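Local atomic coordinates of NUDIX hydrolase (PDB entry 3QSJ), a protein that probably hydrolyses phosphorus-containing acid anhydrides with the help of divalent metal ions, as other Nudix family members do. Residues T12-R17 and F156-G161. Numbering follows the deposited sequence.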
ATOM      1  N   THR A  12      -4.737  -1.240  -0.323  1.00 13.95           N
ATOM      2  CA  THR A  12      -3.541  -0.861  -1.051  1.00 13.68           C
ATOM      3  C   THR A  12      -2.930   0.381  -0.426  1.00 16.64           C
ATOM      4  O   THR A  12      -3.658   1.309  -0.070  1.00 16.32           O
ATOM      5  CB  THR A  12      -3.929  -0.608  -2.523  1.00 19.70           C
ATOM      6  OG1 THR A  12      -4.445  -1.829  -3.057  1.00 23.48           O
ATOM      7  CG2 THR A  12      -2.716  -0.275  -3.354  1.00 23.12           C
ATOM      8  N   LEU A  13      -1.590   0.440  -0.432  1.00 14.70           N
ATOM      9  CA  LEU A  13      -0.867   1.581   0.140  1.00 13.31           C
ATOM     10  C   LEU A  13      -0.127   2.309  -0.943  1.00 16.11           C
ATOM     11  O   LEU A  13       0.689   1.734  -1.675  1.00 15.56           O
ATOM     12  CB  LEU A  13       0.131   1.145   1.234  1.00 12.02           C
ATOM     13  CG  LEU A  13       0.663   2.292   2.106  1.00 17.41           C
ATOM     14  CD1 LEU A  13      -0.503   3.037   2.783  1.00 15.53           C
ATOM     15  CD2 LEU A  13       1.689   1.727   3.135  1.00 17.63           C
ATOM     16  N   VAL A  14      -0.356   3.637  -1.000  1.00 12.94           N
ATOM     17  CA  VAL A  14       0.251   4.503  -1.999  1.00 12.97           C
ATOM     18  C   VAL A  14       1.282   5.273  -1.195  1.00 16.30           C
ATOM     19  O   VAL A  14       0.915   6.181  -0.413  1.00 15.31           O
ATOM     20  CB  VAL A  14      -0.814   5.424  -2.643  1.00 14.95           C
ATOM     21  CG1 VAL A  14      -0.184   6.310  -3.739  1.00 16.18           C
ATOM     22  CG2 VAL A  14      -1.981   4.599  -3.213  1.00 14.96           C
ATOM     23  N   VAL A  15       2.551   4.897  -1.359  1.00 15.37           N
ATOM     24  CA  VAL A  15       3.651   5.511  -0.577  1.00 15.81           C
ATOM     25  C   VAL A  15       4.321   6.525  -1.481  1.00 17.60           C
ATOM     26  O   VAL A  15       4.860   6.169  -2.541  1.00 16.49           O
ATOM     27  CB  VAL A  15       4.648   4.426  -0.089  1.00 18.45           C
ATOM     28  CG1 VAL A  15       5.701   5.043   0.843  1.00 17.37           C
ATOM     29  CG2 VAL A  15       3.913   3.269   0.615  1.00 18.06           C
ATOM     30  N   ILE A  16       4.324   7.774  -1.058  1.00 15.03           N
ATOM     31  CA  ILE A  16       4.888   8.856  -1.879  1.00 13.62           C
ATOM     32  C   ILE A  16       5.982   9.683  -1.252  1.00 18.43           C
ATOM     33  O   ILE A  16       6.195   9.638  -0.047  1.00 17.39           O
ATOM     34  CB  ILE A  16       3.739   9.844  -2.268  1.00 15.49           C
ATOM     35  CG1 ILE A  16       3.192  10.629  -1.019  1.00 15.44           C
ATOM     36  CG2 ILE A  16       2.652   9.148  -3.082  1.00 15.96           C
ATOM     37  CD1 ILE A  16       2.145  11.786  -1.402  1.00 19.49           C
ATOM     38  N   ARG A  17       6.708  10.425  -2.094  1.00 15.49           N
ATOM     39  CA  ARG A  17       7.702  11.352  -1.559  1.00 16.20           C
ATOM     40  C   ARG A  17       7.805  12.535  -2.561  1.00 22.01           C
ATOM     41  O   ARG A  17       7.385  12.422  -3.706  1.00 19.99           O
ATOM     42  CB  ARG A  17       9.047  10.642  -1.383  1.00 18.23           C
ATOM     43  CG  ARG A  17       9.696  10.305  -2.733  1.00 16.82           C
ATOM     44  CD  ARG A  17      10.896   9.395  -2.532  1.00 18.25           C
ATOM     45  NE  ARG A  17      11.638   9.176  -3.792  1.00 19.88           N
ATOM     46  CZ  ARG A  17      12.702   8.392  -3.856  1.00 24.48           C
ATOM     47  NH1 ARG A  17      13.148   7.774  -2.757  1.00 19.13           N
ATOM     48  NH2 ARG A  17      13.346   8.221  -5.021  1.00 20.46           N
ATOM     49  N   PHE A 156      -8.035   2.287  -0.463  1.00 14.56           N
ATOM     50  CA  PHE A 156      -6.741   2.879  -0.812  1.00 13.43           C
ATOM     51  C   PHE A 156      -6.333   3.915   0.298  1.00 16.54           C
ATOM     52  O   PHE A 156      -7.105   4.784   0.689  1.00 16.66           O
ATOM     53  CB  PHE A 156      -6.875   3.675  -2.155  1.00 14.93           C
ATOM     54  CG  PHE A 156      -6.881   2.749  -3.350  1.00 17.65           C
ATOM     55  CD1 PHE A 156      -5.739   2.583  -4.113  1.00 22.29           C
ATOM     56  CD2 PHE A 156      -7.984   1.941  -3.617  1.00 18.62           C
ATOM     57  CE1 PHE A 156      -5.702   1.652  -5.191  1.00 23.80           C
ATOM     58  CE2 PHE A 156      -7.947   1.002  -4.695  1.00 23.05           C
ATOM     59  CZ  PHE A 156      -6.807   0.864  -5.446  1.00 22.26           C
ATOM     60  N   PHE A 157      -5.087   3.832   0.724  1.00 14.09           N
ATOM     61  CA  PHE A 157      -4.511   4.713   1.716  1.00 14.41           C
ATOM     62  C   PHE A 157      -3.272   5.331   1.122  1.00 16.11           C
ATOM     63  O   PHE A 157      -2.523   4.685   0.332  1.00 16.12           O
ATOM     64  CB  PHE A 157      -4.141   3.927   3.012  1.00 14.13           C
ATOM     65  CG  PHE A 157      -5.388   3.455   3.702  1.00 14.79           C
ATOM     66  CD1 PHE A 157      -6.089   4.303   4.565  1.00 16.30           C
ATOM     67  CD2 PHE A 157      -5.859   2.166   3.500  1.00 15.78           C
ATOM     68  CE1 PHE A 157      -7.246   3.849   5.217  1.00 18.42           C
ATOM     69  CE2 PHE A 157      -7.032   1.727   4.130  1.00 16.82           C
ATOM     70  CZ  PHE A 157      -7.776   2.618   4.887  1.00 15.26           C
ATOM     71  N   LEU A 158      -3.006   6.536   1.581  1.00 13.42           N
ATOM     72  CA  LEU A 158      -1.808   7.273   1.175  1.00 12.42           C
ATOM     73  C   LEU A 158      -0.922   7.531   2.420  1.00 16.63           C
ATOM     74  O   LEU A 158      -1.460   7.828   3.488  1.00 15.11           O
ATOM     75  CB  LEU A 158      -2.285   8.643   0.611  1.00 13.85           C
ATOM     76  CG  LEU A 158      -1.186   9.572   0.114  1.00 17.62           C
ATOM     77  CD1 LEU A 158      -0.700   9.087  -1.294  1.00 17.07           C
ATOM     78  CD2 LEU A 158      -1.748  11.009  -0.093  1.00 20.53           C
ATOM     79  N   CYS A 159       0.416   7.486   2.260  0.73 14.52           N
ATOM     80  CA  CYS A 159       1.349   7.887   3.318  0.73 13.37           C
ATOM     81  C   CYS A 159       2.601   8.384   2.681  0.73 15.99           C
ATOM     82  O   CYS A 159       2.808   8.213   1.476  0.73 15.48           O
ATOM     83  CB  CYS A 159       1.617   6.798   4.342  0.73 14.21           C
ATOM     84  SG  CYS A 159       2.538   5.401   3.667  0.73 18.74           S
ATOM     85  N   VAL A 160       3.408   9.081   3.467  1.00 14.27           N
ATOM     86  CA  VAL A 160       4.619   9.684   2.918  1.00 14.96           C
ATOM     87  C   VAL A 160       5.821   8.848   3.365  1.00 20.49           C
ATOM     88  O   VAL A 160       5.909   8.463   4.544  1.00 20.05           O
ATOM     89  CB  VAL A 160       4.732  11.134   3.456  1.00 21.32           C
ATOM     90  CG1 VAL A 160       6.040  11.786   2.972  1.00 23.00           C
ATOM     91  CG2 VAL A 160       3.552  11.940   2.983  1.00 21.86           C
ATOM     92  N   GLY A 161       6.696   8.539   2.416  1.00 17.43           N
ATOM     93  CA  GLY A 161       7.906   7.774   2.713  1.00 18.42           C
ATOM     94  C   GLY A 161       9.154   8.533   2.291  1.00 23.03           C
ATOM     95  O   GLY A 161       9.993   7.981   1.585  1.00 21.83           O
TER
HETATM   96  O   HOH W   1      12.452   7.900   0.084  1.00 19.35           O
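Ile16 meets Leu158 on one face of a parallel strand pair and carries the largest buried area of the contact, followed by Cys159 and Thr12. With chi1 at 68°, its CG1 sits between the backbone N and carbonyl carbon, 3.5 Å from Cys159 O. The side chains of Ile16 and Leu158 cross at about a right angle: Ile16 CG2 approaches Leu158 CD1 to 3.8 Å, and Ile16 CD1 touches both methyls of Leu158. Helices 198-209 and 213-219 cover this face through Leu207, Ala213 and Ala216. An alanine at Ile16 would probably open a gap beside Leu158 and beneath these helices, since the atoms reaching CD1 of Leu158 would be gone.

Strands 7-18 and 151-160 belong to the mixed sheet of the Nudix fold, and their bridges run in step from Thr12-Phe156 to Ile16-Val160, which shows the pairing to be parallel. Four backbone bonds join 12-17 to 156-160, and a fifth, the 2.7 Å link from Gly161 N to Ile16 O, straight at 170°, extends the ladder beyond the end of strand 151-160.

On the other face, in the conformer described, one of two, Cys159 SG lies 3.8 Å from Leu13 CD2 and near Val15 CG2, with Leu91 touching all three residues. Leu13 also packs on helix 72-87, which supplies the calcium ligands Glu82 and Glu86.

Thr12, close to the calcium-binding residue Gly46, places CB 4.2 Å from the Phe156 ring centroid. At 24° off the ring normal, this is a CH-pi contact over the face, displaced toward the CD1-CE1 rim; Val14 CG2 comes to the ring's edge.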